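Phenylalanine--tRNA ligase beta subunit (PDB 2CXI) attaches phenylalanine to tRNA(Phe) at the cost of ATP, together with the alpha subunit; this N-terminal fragment includes the B3/4 domain, which edits misacylated tRNA in this family. Local coordinates at residues Y82-K86 with K260-V264; I108-L114 with T228-I233; I144-I150 with T221-T225. All blocks are in the same frame, centred on the assembly; numbering follows the deposited sequence.

Interaction 1: residues Y82-K86 with K260-V264; sequences YEVKK and KIRSV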
loop_
_atom_site.group_PDB
_atom_site.type_symbol
_atom_site.label_atom_id
_atom_site.label_comp_id
_atom_site.label_asym_id
_atom_site.label_seq_id
_atom_site.Cartn_x
_atom_site.Cartn_y
_atom_site.Cartn_z
ATOM N N TYR A 82 -11.163 27.494 -13.666
ATOM C CA TYR A 82 -11.272 26.462 -12.621
ATOM C C TYR A 82 -9.983 25.652 -12.466
ATOM O O TYR A 82 -9.593 24.951 -13.396
ATOM C CB TYR A 82 -12.423 25.515 -12.967
ATOM C CG TYR A 82 -13.762 26.206 -12.984
ATOM C CD1 TYR A 82 -14.416 26.536 -11.788
ATOM C CD2 TYR A 82 -14.379 26.506 -14.187
ATOM C CE1 TYR A 82 -15.623 27.195 -11.805
ATOM C CE2 TYR A 82 -15.608 27.147 -14.211
ATOM C CZ TYR A 82 -16.208 27.494 -13.035
ATOM O OH TYR A 82 -17.413 28.137 -13.092
ATOM N N GLU A 83 -9.313 25.734 -11.323
ATOM C CA GLU A 83 -8.106 24.919 -11.161
ATOM C C GLU A 83 -8.499 23.535 -10.593
ATOM O O GLU A 83 -9.324 23.429 -9.681
ATOM C CB GLU A 83 -7.133 25.646 -10.252
ATOM C CG GLU A 83 -5.835 24.931 -9.956
ATOM C CD GLU A 83 -5.295 25.369 -8.612
ATOM O OE1 GLU A 83 -4.802 26.507 -8.515
ATOM O OE2 GLU A 83 -5.383 24.578 -7.650
ATOM N N VAL A 84 -7.962 22.474 -11.167
ATOM C CA VAL A 84 -8.254 21.154 -10.650
ATOM C C VAL A 84 -6.901 20.574 -10.298
ATOM O O VAL A 84 -6.002 20.550 -11.146
ATOM C CB VAL A 84 -9.010 20.279 -11.679
ATOM C CG1 VAL A 84 -9.184 18.811 -11.174
ATOM C CG2 VAL A 84 -10.380 20.893 -11.966
ATOM N N LYS A 85 -6.737 20.147 -9.060
ATOM C CA LYS A 85 -5.512 19.423 -8.681
ATOM C C LYS A 85 -5.835 17.956 -8.402
ATOM O O LYS A 85 -6.890 17.659 -7.892
ATOM C CB LYS A 85 -4.915 20.068 -7.442
ATOM C CG LYS A 85 -4.438 21.469 -7.734
ATOM C CD LYS A 85 -3.284 21.855 -6.858
ATOM C CE LYS A 85 -3.692 22.810 -5.782
ATOM N NZ LYS A 85 -2.493 23.517 -5.251
ATOM N N LYS A 86 -4.923 17.037 -8.707
ATOM C CA LYS A 86 -5.188 15.620 -8.404
ATOM C C LYS A 86 -5.225 15.350 -6.912
ATOM O O LYS A 86 -4.359 15.832 -6.176
ATOM C CB LYS A 86 -4.152 14.716 -9.047
ATOM C CG LYS A 86 -4.068 14.906 -10.529
ATOM C CD LYS A 86 -3.659 13.619 -11.163
ATOM C CE LYS A 86 -2.180 13.440 -11.119
ATOM N NZ LYS A 86 -1.849 12.237 -11.936
ATOM N N LYS A 260 -12.273 23.923 -3.443
ATOM C CA LYS A 260 -11.096 23.593 -4.278
ATOM C C LYS A 260 -11.311 22.211 -4.891
ATOM O O LYS A 260 -11.485 21.237 -4.173
ATOM C CB LYS A 260 -9.793 23.725 -3.449
ATOM C CG LYS A 260 -9.652 25.195 -2.894
ATOM C CD LYS A 260 -8.427 25.385 -2.003
ATOM C CE LYS A 260 -8.354 26.852 -1.492
ATOM N NZ LYS A 260 -7.784 26.900 -0.081
ATOM N N ILE A 261 -11.350 22.147 -6.220
ATOM C CA ILE A 261 -11.802 20.937 -6.916
ATOM C C ILE A 261 -10.597 20.018 -7.089
ATOM O O ILE A 261 -9.534 20.450 -7.550
ATOM C CB ILE A 261 -12.348 21.287 -8.306
ATOM C CG1 ILE A 261 -13.533 22.238 -8.194
ATOM C CG2 ILE A 261 -12.723 19.994 -9.094
ATOM C CD1 ILE A 261 -14.005 22.774 -9.578
ATOM N N ARG A 262 -10.771 18.758 -6.719
ATOM C CA ARG A 262 -9.679 17.785 -6.749
ATOM C C ARG A 262 -10.147 16.640 -7.604
ATOM O O ARG A 262 -11.279 16.161 -7.416
ATOM C CB ARG A 262 -9.383 17.298 -5.329
ATOM C CG ARG A 262 -8.904 18.405 -4.372
ATOM C CD ARG A 262 -7.656 19.089 -4.916
ATOM N NE ARG A 262 -7.126 20.177 -4.110
ATOM C CZ ARG A 262 -6.977 21.431 -4.540
ATOM N NH1 ARG A 262 -7.366 21.794 -5.780
ATOM N NH2 ARG A 262 -6.449 22.327 -3.726
ATOM N N SER A 263 -9.312 16.197 -8.545
ATOM C CA SER A 263 -9.684 15.121 -9.433
ATOM C C SER A 263 -9.403 13.769 -8.789
ATOM O O SER A 263 -8.584 13.661 -7.872
ATOM C CB SER A 263 -8.959 15.215 -10.777
ATOM O OG SER A 263 -7.577 15.040 -10.632
ATOM N N VAL A 264 -10.101 12.745 -9.262
ATOM C CA VAL A 264 -9.847 11.403 -8.786
ATOM C C VAL A 264 -9.563 10.525 -10.018
ATOM O O VAL A 264 -9.957 10.875 -11.157
ATOM C CB VAL A 264 -10.955 10.826 -7.809
ATOM C CG1 VAL A 264 -11.739 11.917 -7.032
ATOM C CG2 VAL A 264 -11.857 9.851 -8.448
HETATM O O HOH W 1 -10.715 24.575 -7.730
#

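Interaction 2: residues I108-L114 with T228-I233; sequences IVEGLRL and TKNVFI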
loop_
_atom_site.group_PDB
_atom_site.type_symbol
_atom_site.label_atom_id
_atom_site.label_comp_id
_atom_site.label_asym_id
_atom_site.label_seq_id
_atom_site.Cartn_x
_atom_site.Cartn_y
_atom_site.Cartn_z
ATOM N N ILE A 108 -13.685 15.283 -5.690
ATOM C CA ILE A 108 -13.601 15.780 -4.338
ATOM C C ILE A 108 -13.568 17.295 -4.418
ATOM O O ILE A 108 -12.869 17.868 -5.234
ATOM C CB ILE A 108 -12.336 15.220 -3.621
ATOM C CG1 ILE A 108 -12.467 13.710 -3.467
ATOM C CG2 ILE A 108 -12.096 15.923 -2.229
ATOM C CD1 ILE A 108 -11.107 12.989 -3.254
ATOM N N VAL A 109 -14.323 17.939 -3.555
ATOM C CA VAL A 109 -14.240 19.406 -3.433
ATOM C C VAL A 109 -13.859 19.744 -1.972
ATOM O O VAL A 109 -14.593 19.380 -1.037
ATOM C CB VAL A 109 -15.557 20.085 -3.823
ATOM C CG1 VAL A 109 -15.424 21.626 -3.770
ATOM C CG2 VAL A 109 -15.982 19.687 -5.220
ATOM N N GLU A 110 -12.713 20.423 -1.777
ATOM C CA GLU A 110 -12.189 20.655 -0.405
ATOM C C GLU A 110 -12.402 22.087 0.052
ATOM O O GLU A 110 -12.561 22.964 -0.784
ATOM C CB GLU A 110 -10.675 20.364 -0.345
ATOM C CG GLU A 110 -10.391 18.894 -0.581
ATOM C CD GLU A 110 -8.914 18.553 -0.507
ATOM O OE1 GLU A 110 -8.099 19.438 -0.761
ATOM O OE2 GLU A 110 -8.581 17.389 -0.210
ATOM N N GLY A 111 -12.371 22.312 1.373
ATOM C CA GLY A 111 -12.255 23.675 1.953
ATOM C C GLY A 111 -13.568 24.434 1.946
ATOM O O GLY A 111 -13.589 25.669 1.876
ATOM N N LEU A 112 -14.672 23.696 2.014
ATOM C CA LEU A 112 -15.968 24.328 1.998
ATOM C C LEU A 112 -16.304 24.759 3.423
ATOM O O LEU A 112 -15.918 24.102 4.391
ATOM C CB LEU A 112 -17.027 23.366 1.457
ATOM C CG LEU A 112 -16.904 23.102 -0.067
ATOM C CD1 LEU A 112 -17.650 21.831 -0.433
ATOM C CD2 LEU A 112 -17.401 24.280 -0.920
ATOM N N ARG A 113 -17.050 25.841 3.541
ATOM C CA ARG A 113 -17.702 26.153 4.804
ATOM C C ARG A 113 -19.203 26.199 4.536
ATOM O O ARG A 113 -19.708 27.170 3.999
ATOM C CB ARG A 113 -17.173 27.484 5.378
ATOM C CG ARG A 113 -15.617 27.595 5.457
ATOM C CD ARG A 113 -15.056 29.005 5.863
ATOM N NE ARG A 113 -16.102 29.736 6.601
ATOM C CZ ARG A 113 -16.792 30.777 6.110
ATOM N NH1 ARG A 113 -16.521 31.272 4.894
ATOM N NH2 ARG A 113 -17.743 31.339 6.849
ATOM N N LEU A 114 -19.921 25.154 4.927
ATOM C CA LEU A 114 -21.322 25.020 4.569
ATOM C C LEU A 114 -22.234 25.677 5.598
ATOM O O LEU A 114 -21.812 25.972 6.713
ATOM C CB LEU A 114 -21.720 23.544 4.349
ATOM C CG LEU A 114 -20.826 22.808 3.353
ATOM C CD1 LEU A 114 -21.317 21.349 3.313
ATOM C CD2 LEU A 114 -20.935 23.523 1.972
ATOM N N THR A 228 -19.511 19.610 7.469
ATOM C CA THR A 228 -18.720 19.052 6.351
ATOM C C THR A 228 -17.888 20.115 5.614
ATOM O O THR A 228 -18.393 21.157 5.193
ATOM C CB THR A 228 -19.637 18.269 5.383
ATOM O OG1 THR A 228 -20.162 17.129 6.077
ATOM C CG2 THR A 228 -18.807 17.682 4.200
ATOM N N LYS A 229 -16.595 19.845 5.499
ATOM C CA LYS A 229 -15.647 20.702 4.774
ATOM C C LYS A 229 -15.213 20.155 3.405
ATOM O O LYS A 229 -14.946 20.928 2.472
ATOM C CB LYS A 229 -14.399 20.936 5.649
ATOM C CG LYS A 229 -14.688 21.789 6.902
ATOM C CD LYS A 229 -13.360 22.075 7.648
ATOM C CE LYS A 229 -13.630 22.744 9.002
ATOM N NZ LYS A 229 -14.136 21.721 10.004
ATOM N N ASN A 230 -15.126 18.820 3.292
ATOM C CA ASN A 230 -14.585 18.160 2.098
ATOM C C ASN A 230 -15.617 17.167 1.620
ATOM O O ASN A 230 -16.015 16.288 2.369
ATOM C CB ASN A 230 -13.275 17.412 2.430
ATOM C CG ASN A 230 -12.218 18.335 3.024
ATOM O OD1 ASN A 230 -11.880 19.356 2.434
ATOM N ND2 ASN A 230 -11.723 17.995 4.221
ATOM N N VAL A 231 -16.112 17.365 0.405
ATOM C CA VAL A 231 -17.209 16.558 -0.125
ATOM C C VAL A 231 -16.684 15.613 -1.203
ATOM O O VAL A 231 -15.837 15.990 -2.028
ATOM C CB VAL A 231 -18.397 17.444 -0.663
ATOM C CG1 VAL A 231 -17.914 18.512 -1.527
ATOM C CG2 VAL A 231 -19.306 16.661 -1.520
ATOM N N PHE A 232 -17.194 14.387 -1.175
ATOM C CA PHE A 232 -16.901 13.392 -2.191
ATOM C C PHE A 232 -18.211 13.241 -3.004
ATOM O O PHE A 232 -19.303 13.015 -2.437
ATOM C CB PHE A 232 -16.463 12.062 -1.532
ATOM C CG PHE A 232 -16.267 10.921 -2.523
ATOM C CD1 PHE A 232 -17.250 9.912 -2.666
ATOM C CD2 PHE A 232 -15.107 10.855 -3.316
ATOM C CE1 PHE A 232 -17.079 8.860 -3.592
ATOM C CE2 PHE A 232 -14.943 9.794 -4.253
ATOM C CZ PHE A 232 -15.919 8.813 -4.377
ATOM N N ILE A 233 -18.113 13.412 -4.307
ATOM C CA ILE A 233 -19.349 13.369 -5.161
ATOM C C ILE A 233 -19.279 12.197 -6.123
ATOM O O ILE A 233 -18.232 11.983 -6.742
ATOM C CB ILE A 233 -19.513 14.691 -5.956
ATOM C CG1 ILE A 233 -19.591 15.939 -5.028
ATOM C CG2 ILE A 233 -20.786 14.628 -6.921
ATOM C CD1 ILE A 233 -19.086 17.217 -5.755
HETATM O O HOH W 2 -18.839 23.369 6.744
#

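Interaction 3: residues I144-I150 with T221-T225; sequences IFDFDKI and TGRVT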
loop_
_atom_site.group_PDB
_atom_site.type_symbol
_atom_site.label_atom_id
_atom_site.label_comp_id
_atom_site.label_asym_id
_atom_site.label_seq_id
_atom_site.Cartn_x
_atom_site.Cartn_y
_atom_site.Cartn_z
ATOM N N ILE A 144 -23.715 12.717 -2.761
ATOM C CA ILE A 144 -22.734 13.583 -2.080
ATOM C C ILE A 144 -22.454 13.044 -0.690
ATOM O O ILE A 144 -23.369 12.578 0.008
ATOM C CB ILE A 144 -23.225 15.032 -2.016
ATOM C CG1 ILE A 144 -23.398 15.590 -3.429
ATOM C CG2 ILE A 144 -22.196 15.897 -1.333
ATOM C CD1 ILE A 144 -24.263 16.860 -3.438
ATOM N N PHE A 145 -21.180 13.106 -0.305
ATOM C CA PHE A 145 -20.669 12.441 0.898
ATOM C C PHE A 145 -19.620 13.301 1.577
ATOM O O PHE A 145 -18.911 14.053 0.918
ATOM C CB PHE A 145 -20.092 11.046 0.563
ATOM C CG PHE A 145 -21.088 10.146 -0.156
ATOM C CD1 PHE A 145 -21.132 10.122 -1.550
ATOM C CD2 PHE A 145 -22.058 9.421 0.569
ATOM C CE1 PHE A 145 -22.090 9.335 -2.237
ATOM C CE2 PHE A 145 -23.011 8.630 -0.097
ATOM C CZ PHE A 145 -23.010 8.577 -1.498
ATOM N N ASP A 146 -19.505 13.158 2.892
ATOM C CA ASP A 146 -18.402 13.774 3.611
ATOM C C ASP A 146 -17.129 12.939 3.441
ATOM O O ASP A 146 -17.008 11.806 3.978
ATOM C CB ASP A 146 -18.773 13.895 5.103
ATOM C CG ASP A 146 -17.813 14.803 5.885
ATOM O OD1 ASP A 146 -16.593 14.833 5.598
ATOM O OD2 ASP A 146 -18.244 15.571 6.764
ATOM N N PHE A 147 -16.180 13.491 2.691
ATOM C CA PHE A 147 -14.946 12.776 2.338
ATOM C C PHE A 147 -14.113 12.349 3.562
ATOM O O PHE A 147 -13.474 11.266 3.568
ATOM C CB PHE A 147 -14.098 13.603 1.373
ATOM C CG PHE A 147 -12.784 12.931 1.001
ATOM C CD1 PHE A 147 -12.785 11.786 0.230
ATOM C CD2 PHE A 147 -11.565 13.429 1.477
ATOM C CE1 PHE A 147 -11.564 11.113 -0.122
ATOM C CE2 PHE A 147 -10.337 12.778 1.139
ATOM C CZ PHE A 147 -10.369 11.621 0.315
ATOM N N ASP A 148 -14.171 13.173 4.604
ATOM C CA ASP A 148 -13.447 12.893 5.860
ATOM C C ASP A 148 -13.996 11.679 6.576
ATOM O O ASP A 148 -13.350 11.153 7.452
ATOM C CB ASP A 148 -13.511 14.105 6.785
ATOM C CG ASP A 148 -12.749 15.269 6.236
ATOM O OD1 ASP A 148 -11.910 15.065 5.337
ATOM O OD2 ASP A 148 -12.913 16.417 6.671
ATOM N N LYS A 149 -15.182 11.233 6.170
ATOM C CA LYS A 149 -15.866 10.142 6.846
ATOM C C LYS A 149 -15.753 8.826 6.080
ATOM O O LYS A 149 -16.344 7.804 6.489
ATOM C CB LYS A 149 -17.334 10.508 7.084
ATOM C CG LYS A 149 -17.520 11.684 8.121
ATOM C CD LYS A 149 -19.019 11.866 8.437
ATOM C CE LYS A 149 -19.312 13.234 9.021
ATOM N NZ LYS A 149 -20.749 13.621 8.902
ATOM N N ILE A 150 -15.034 8.825 4.961
ATOM C CA ILE A 150 -14.925 7.559 4.185
ATOM C C ILE A 150 -13.461 7.177 4.037
ATOM O O ILE A 150 -12.608 8.035 4.179
ATOM C CB ILE A 150 -15.643 7.660 2.804
ATOM C CG1 ILE A 150 -14.881 8.643 1.883
ATOM C CG2 ILE A 150 -17.189 7.948 3.026
ATOM C CD1 ILE A 150 -15.452 8.824 0.421
ATOM N N THR A 221 -22.878 6.161 6.910
ATOM C CA THR A 221 -21.588 6.329 6.226
ATOM C C THR A 221 -21.525 7.570 5.354
ATOM O O THR A 221 -22.280 7.675 4.363
ATOM C CB THR A 221 -21.284 5.084 5.379
ATOM O OG1 THR A 221 -21.196 3.960 6.253
ATOM C CG2 THR A 221 -19.845 5.177 4.770
ATOM N N GLY A 222 -20.592 8.467 5.696
ATOM C CA GLY A 222 -20.293 9.661 4.905
ATOM C C GLY A 222 -21.374 10.726 4.857
ATOM O O GLY A 222 -21.486 11.469 3.859
ATOM N N ARG A 223 -22.174 10.842 5.922
ATOM C CA ARG A 223 -23.232 11.877 5.946
ATOM C C ARG A 223 -22.709 13.306 5.874
ATOM O O ARG A 223 -21.750 13.667 6.560
ATOM C CB ARG A 223 -24.127 11.686 7.178
ATOM C CG ARG A 223 -24.875 10.366 7.110
ATOM C CD ARG A 223 -26.089 10.381 6.179
ATOM N NE ARG A 223 -27.068 11.433 6.492
ATOM C CZ ARG A 223 -27.950 11.369 7.481
ATOM N NH1 ARG A 223 -27.988 10.324 8.288
ATOM N NH2 ARG A 223 -28.808 12.365 7.658
ATOM N N VAL A 224 -23.294 14.103 4.982
ATOM C CA VAL A 224 -22.958 15.518 4.848
ATOM C C VAL A 224 -23.793 16.360 5.832
ATOM O O VAL A 224 -25.013 16.247 5.894
ATOM C CB VAL A 224 -23.222 16.056 3.409
ATOM C CG1 VAL A 224 -22.797 17.517 3.276
ATOM C CG2 VAL A 224 -22.492 15.208 2.338
ATOM N N THR A 225 -23.113 17.211 6.584
ATOM C CA THR A 225 -23.797 18.147 7.494
ATOM C C THR A 225 -23.254 19.547 7.206
ATOM O O THR A 225 -22.352 19.706 6.373
ATOM C CB THR A 225 -23.545 17.777 8.997
ATOM O OG1 THR A 225 -22.183 18.049 9.326
ATOM C CG2 THR A 225 -23.730 16.251 9.299
HETATM O O HOH W 3 -18.733 7.447 7.942
HETATM O O HOH W 4 -20.340 16.104 9.848
#

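Interaction 1: residues Y82-K86 with K260-V264
A parallel pairing of two beta strands sets Lys85 beside Arg262 and Lys86 beside Ser263. Lys85 N donates to Ile261 O at 3.2 Å, in the carbonyl plane. Ser263 N donates to Lys85 O at 2.9 Å, from 36° above that carbonyl plane. Ile261 O has a second donor, because the Arg262 chain folds back at chi2 (-57°) and brings NH1 within 3.1 Å of it. This bond, made from well above the carbonyl plane, helps to hold the guanidinium. Lys85 lies alongside Arg262, both side chains pointing the same way. Its aliphatic part lies over one guanidinium face, toward the rim, with CB 3.4 Å from Arg262 NH1. Lys260 CB lies over the rim of the opposite face. Strand 260-267 is an inner strand of the mixed sheet, parallel to strand 84-93 on one flank and antiparallel to strand 103-110 on the other. Glu83 OE2 makes long salt bridges to Arg262 NH1, at 3.9 Å, and to Lys85 NZ. Its charge probably eases the repulsion between the two cationic groups. The Glu83 carboxylate lies nearly parallel to the guanidinium plane. On the other face of the sheet Val84 uses both branches. CG1 rests on Ser263 CB at 3.6 Å and CG2 on Ile261 CG2 at 3.8 Å. Ser263 OG lies against Lys86 CA and CG and hydrogen-bonds to Glu274. A water accepts from Ile261 N and donates to Glu83 O, bridging the two segments ahead of the first direct bond. Helix 240-255 packs against Ile261 through Val251 and Ala255.

Interaction 2: residues I108-L114 with T228-I233
Val231 stands between Val109 and Leu112 on one face of a two-stranded pairing. Its CG1 is placed between its own backbone N and carbonyl carbon (chi1 48°). From there it meets Leu112 CD1 at 3.5 Å and Val109 CB at 3.6 Å. Leu112 approaches Val231 at a slant rather than alongside. Val109 CG2 also reaches the end of Ile233, touching CD1 at 4.0 Å. Leu254 of helix 240-255 packs on Val109, Val231 and Ile233. On the other face the Phe232 ring turns its edge to Ile108, whose CG1 lies near the ring plane, 3.9 Å from CD2. Asn230 crosses Glu110 at an angle, with its amide plane 56° from the carboxylate. Its OD1 lies against Glu110 CB and accepts from Gly111 N at 3.2 Å. Its ND2 bonds to Asp148, so both ends of the amide are held, which supports its assigned orientation. Gly111 has a positive phi, a conformation that favours glycine. Past Gly111 the register slips by one residue, from Glu110 opposite Asn230 to Leu112 opposite Lys229. Leu112 N meets Lys229 O at 2.8 Å, in plane and on a lone pair. Further on, a water accepts from Leu114 N and donates to Thr228 O. Leu114 lies alongside Thr228. Val109 and Val231 form a hydrogen-bonded pair, with each N donating to the other's O at 2.9 Å, and Ile108 and Phe232 form the adjoining non-hydrogen-bonded pair. These two pairs are the alternate rungs of an antiparallel ladder, which joins strands 103-110 and 231-237 in the mixed sheet.

Interaction 3: residues I144-I150 with T221-T225
Asp146 holds CG anti to its backbone N (chi1 -167°), which turns the carboxylate toward the turn that follows, while CB rests 3.3 Å from Arg223 O. Lys149 starts with CG beside its own N (chi1 -67°) and then runs extended, so that NZ reaches the same carbonyl oxygen. That bond, at 2.5 Å, is very short and its exact length is doubtful. Asp146 N donates to Gly222 O at 2.8 Å, from well above the carbonyl plane. Gly222 packs closely: a side chain would crowd Ile150 CG2 and Phe145 CB. Val224 CG2 lies on Ile144 CG2 at 3.7 Å. Asp146 OD1 accepts from Asp148 N at 3.1 Å, forming an Asx turn. OD2 is hydrogen-bonded to Thr228 and has a long salt bridge to Lys149 NZ. An alanine in place of Asp146 would probably undo the Asx turn and leave Thr228 OG1 and the Lys149 ammonium without their carboxylate partner. One water links Lys149 O to Gly222 N, and another joins Lys149 NZ to Thr225 OG1. The ammonium thus has a carbonyl, a water and a more distant carboxylate near it, which would be expected to favour its charged form.

In the fold
Interactions 1 and 2 pair strands of one mixed sheet, and interaction 3 sets a loop against the end of its strand 140-146. Interaction 3 is nested along the chain within interaction 2, and interaction 2 within interaction 1. The centres of interactions 1 and 2 are about 12 Å apart, and a probable hydrogen bond from Arg262 N to Ile108 O (2.7 Å) joins them. Interactions 2 and 3 are closer, about 9 Å between centres. Strands 231-237 and 140-146 are neighbours, with Phe232 N 2.7 Å from Phe145 O. Interactions 1 and 3 do not touch; nearest atoms are about 7 Å apart. All lie away from the predicted magnesium site at Asp331, Asp337, Glu340 and Asp341.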